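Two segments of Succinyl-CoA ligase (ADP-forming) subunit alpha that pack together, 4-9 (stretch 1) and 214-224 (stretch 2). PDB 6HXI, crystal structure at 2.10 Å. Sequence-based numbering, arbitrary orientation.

Stretch 1, residues 4-9: KDYVLF
Stretch 2, residues 214-224: DHILRYERNPA

A single backbone carbonyl, the O of Tyr6, carries the polar load of this contact. Arg218 NH1 donates to Tyr6 O at 2.8 Å, with an N-H...O angle of 157°, and water 1 donates to the same oxygen at 2.7 Å while accepting from Asn222 ND2 at 3.0 Å. The carbonyl is thus tied to the helix directly and, through the water, to the loop that follows it.

Stretch 1 has no regular helix or strand. Asp5 and Tyr6 have phi/psi of -63/-36 and -70/-23, a turn joined by Val7 N to Lys4 O at 3.3 Å; Val7 then opens to -78/122 and Leu8 returns to -89/-56. Stretch 2 continues a helix that begins earlier in the chain, with phi/psi near -65/-40 through Arg218, and at Asn222 phi/psi is -68/118. The register is set by Tyr6 and Arg218, whose CA atoms lie 4.4 Å apart; Tyr6 CB and Arg218 CB are 4.2 Å apart. The contact buries 445 Å² in all.

Arg218 is m, t, m with chi4 at 100°. This shape brings the guanidinium edge to Tyr6 O, while NH2 donates to His215 ND1 at 3.2 Å, one turn back in the helix. His215 (chi1 m, chi2 -75°) therefore helps to fix the arginine. Leu8, with chi1 off-well at -141° and chi2 p, lies over one guanidinium face, its CD1 3.6 Å from Arg218 NE; CD2 meets the edge of the His215 ring, 4.4 Å from ND1. A branched aliphatic residue suits this buried place, covering the flat cation without competing for its hydrogen bonds.

Tyr6 gives the largest covered area, 142 Å². With chi1 p and chi2 82°, its ring lies beside Arg221, Asn222 and Pro223. Asn222 CA sits over one face, 3.9 Å from the ring centroid and 23° off the normal, a CH-pi contact. Pro223 CD approaches obliquely, 3.7 Å from Tyr6 CZ and 3.5 Å from Tyr6 OH. Asn222 (chi1 t, chi2 -22°) also accepts from Ala224 N through OD1 at 3.2 Å, bracing the turn against which the ring packs.

Arg221 (m, t, m, chi4 167°) points its CB toward stretch 1, 3.8 Å from Tyr6 CB. Its side chain, bent at chi3, places one guanidinium face over Tyr6 N, 3.5 Å from Arg221 NH2. Asp5, chi1 m, holds OD2 4.2 Å from Arg221 NH1, beyond a salt bridge: at this exposed margin, opposite charges are neighbours without a locked pair.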

# COMPACT_ATOMS: atom_id res chain seq x y z
N LYS B 4 -0.66 19.93 62.41
CA LYS B 4 -0.94 18.95 61.37
C LYS B 4 -2.27 19.24 60.67
O LYS B 4 -2.30 19.32 59.44
CB LYS B 4 -0.89 17.52 61.94
CG LYS B 4 0.53 17.06 62.27
CD LYS B 4 0.57 15.96 63.35
CE LYS B 4 1.90 15.89 64.05
NZ LYS B 4 2.97 15.32 63.19
N ASP B 5 -3.37 19.41 61.45
CA ASP B 5 -4.72 19.74 60.97
C ASP B 5 -4.76 21.11 60.27
O ASP B 5 -5.49 21.27 59.29
CB ASP B 5 -5.74 19.71 62.14
CG ASP B 5 -5.72 18.42 62.95
OD1 ASP B 5 -6.00 17.34 62.37
OD2 ASP B 5 -5.43 18.49 64.17
N TYR B 6 -3.97 22.09 60.77
CA TYR B 6 -3.86 23.43 60.21
C TYR B 6 -3.13 23.48 58.85
O TYR B 6 -3.32 24.42 58.10
CB TYR B 6 -3.22 24.40 61.22
CG TYR B 6 -1.85 24.00 61.72
CD1 TYR B 6 -0.71 24.26 60.96
CD2 TYR B 6 -1.68 23.44 62.98
CE1 TYR B 6 0.56 23.94 61.43
CE2 TYR B 6 -0.41 23.12 63.47
CZ TYR B 6 0.71 23.36 62.68
OH TYR B 6 1.96 23.03 63.13
N VAL B 7 -2.29 22.48 58.55
CA VAL B 7 -1.56 22.41 57.27
C VAL B 7 -2.50 21.92 56.15
O VAL B 7 -3.06 20.82 56.23
CB VAL B 7 -0.27 21.54 57.35
CG1 VAL B 7 0.44 21.49 56.00
CG2 VAL B 7 0.68 22.05 58.42
N LEU B 8 -2.65 22.72 55.09
CA LEU B 8 -3.47 22.27 53.96
C LEU B 8 -2.54 21.52 53.02
O LEU B 8 -2.76 20.33 52.78
CB LEU B 8 -4.15 23.45 53.27
CG LEU B 8 -5.59 23.26 52.78
CD1 LEU B 8 -6.56 23.06 53.94
CD2 LEU B 8 -6.03 24.47 51.99
N PHE B 9 -1.45 22.19 52.58
CA PHE B 9 -0.44 21.62 51.69
C PHE B 9 0.93 21.86 52.18
O PHE B 9 1.23 22.93 52.69
CB PHE B 9 -0.48 22.23 50.29
CG PHE B 9 -1.84 22.61 49.79
CD1 PHE B 9 -2.78 21.64 49.47
CD2 PHE B 9 -2.16 23.95 49.59
CE1 PHE B 9 -4.04 22.00 49.00
CE2 PHE B 9 -3.43 24.31 49.12
CZ PHE B 9 -4.36 23.33 48.84
N ASP B 214 -12.56 29.57 57.99
CA ASP B 214 -12.00 28.21 58.05
C ASP B 214 -10.48 28.29 57.89
O ASP B 214 -9.74 27.80 58.76
CB ASP B 214 -12.62 27.31 56.95
CG ASP B 214 -14.14 27.21 56.94
OD1 ASP B 214 -14.79 27.90 57.76
OD2 ASP B 214 -14.68 26.45 56.11
N HIS B 215 -10.03 29.00 56.81
CA HIS B 215 -8.63 29.22 56.48
C HIS B 215 -7.95 30.14 57.47
O HIS B 215 -6.84 29.82 57.87
CB HIS B 215 -8.45 29.68 55.03
CG HIS B 215 -9.16 28.77 54.06
ND1 HIS B 215 -8.65 27.53 53.73
CD2 HIS B 215 -10.35 28.93 53.45
CE1 HIS B 215 -9.53 26.97 52.92
NE2 HIS B 215 -10.57 27.78 52.71
N ILE B 216 -8.63 31.23 57.93
CA ILE B 216 -8.07 32.17 58.92
C ILE B 216 -7.75 31.44 60.24
O ILE B 216 -6.69 31.70 60.84
CB ILE B 216 -8.94 33.45 59.12
CG1 ILE B 216 -8.89 34.34 57.86
CG2 ILE B 216 -8.47 34.26 60.36
CD1 ILE B 216 -9.83 35.56 57.83
N LEU B 217 -8.63 30.50 60.64
CA LEU B 217 -8.45 29.69 61.86
C LEU B 217 -7.27 28.75 61.75
O LEU B 217 -6.60 28.52 62.75
CB LEU B 217 -9.73 28.93 62.27
CG LEU B 217 -10.88 29.78 62.79
CD1 LEU B 217 -12.07 28.90 63.13
CD2 LEU B 217 -10.46 30.60 64.00
N ARG B 218 -6.98 28.23 60.54
CA ARG B 218 -5.81 27.39 60.29
C ARG B 218 -4.54 28.24 60.42
O ARG B 218 -3.55 27.75 60.96
CB ARG B 218 -5.84 26.77 58.90
CG ARG B 218 -6.81 25.62 58.69
CD ARG B 218 -6.56 24.92 57.36
NE ARG B 218 -6.59 25.83 56.21
CZ ARG B 218 -5.51 26.32 55.61
NH1 ARG B 218 -4.30 26.02 56.06
NH2 ARG B 218 -5.63 27.14 54.57
N TYR B 219 -4.55 29.49 59.91
CA TYR B 219 -3.39 30.38 59.99
C TYR B 219 -3.08 30.74 61.44
O TYR B 219 -1.91 30.92 61.77
CB TYR B 219 -3.63 31.67 59.18
CG TYR B 219 -3.98 31.49 57.72
CD1 TYR B 219 -3.58 30.35 57.02
CD2 TYR B 219 -4.65 32.48 57.01
CE1 TYR B 219 -3.89 30.18 55.67
CE2 TYR B 219 -4.96 32.33 55.66
CZ TYR B 219 -4.56 31.18 54.99
OH TYR B 219 -4.86 31.04 53.66
N GLU B 220 -4.14 30.84 62.29
CA GLU B 220 -4.06 31.16 63.72
C GLU B 220 -3.37 30.06 64.53
O GLU B 220 -2.75 30.35 65.56
CB GLU B 220 -5.45 31.42 64.29
CG GLU B 220 -5.64 32.83 64.81
CD GLU B 220 -4.95 33.20 66.11
OE1 GLU B 220 -5.27 32.60 67.16
OE2 GLU B 220 -4.14 34.16 66.10
N ARG B 221 -3.51 28.80 64.07
CA ARG B 221 -2.92 27.62 64.69
C ARG B 221 -1.49 27.37 64.19
O ARG B 221 -0.67 26.85 64.96
CB ARG B 221 -3.78 26.37 64.45
CG ARG B 221 -5.11 26.35 65.23
CD ARG B 221 -5.83 25.01 65.06
NE ARG B 221 -6.24 24.76 63.67
CZ ARG B 221 -6.65 23.58 63.20
NH1 ARG B 221 -6.71 22.52 64.00
NH2 ARG B 221 -6.99 23.45 61.93
N ASN B 222 -1.19 27.74 62.93
CA ASN B 222 0.13 27.56 62.31
C ASN B 222 1.21 28.45 62.94
O ASN B 222 1.11 29.67 62.85
CB ASN B 222 0.07 27.75 60.78
CG ASN B 222 1.23 27.14 60.01
OD1 ASN B 222 2.33 26.90 60.53
ND2 ASN B 222 1.02 26.92 58.72
N PRO B 223 2.25 27.85 63.56
CA PRO B 223 3.33 28.67 64.17
C PRO B 223 4.16 29.48 63.18
O PRO B 223 4.66 30.54 63.54
CB PRO B 223 4.20 27.64 64.91
CG PRO B 223 3.42 26.37 64.93
CD PRO B 223 2.50 26.40 63.76
N ALA B 224 4.31 28.99 61.95
CA ALA B 224 5.07 29.63 60.87
C ALA B 224 4.52 31.01 60.44
O ALA B 224 5.29 31.89 60.04
CB ALA B 224 5.14 28.71 59.68
O HOH W 1 -1.89 26.72 57.90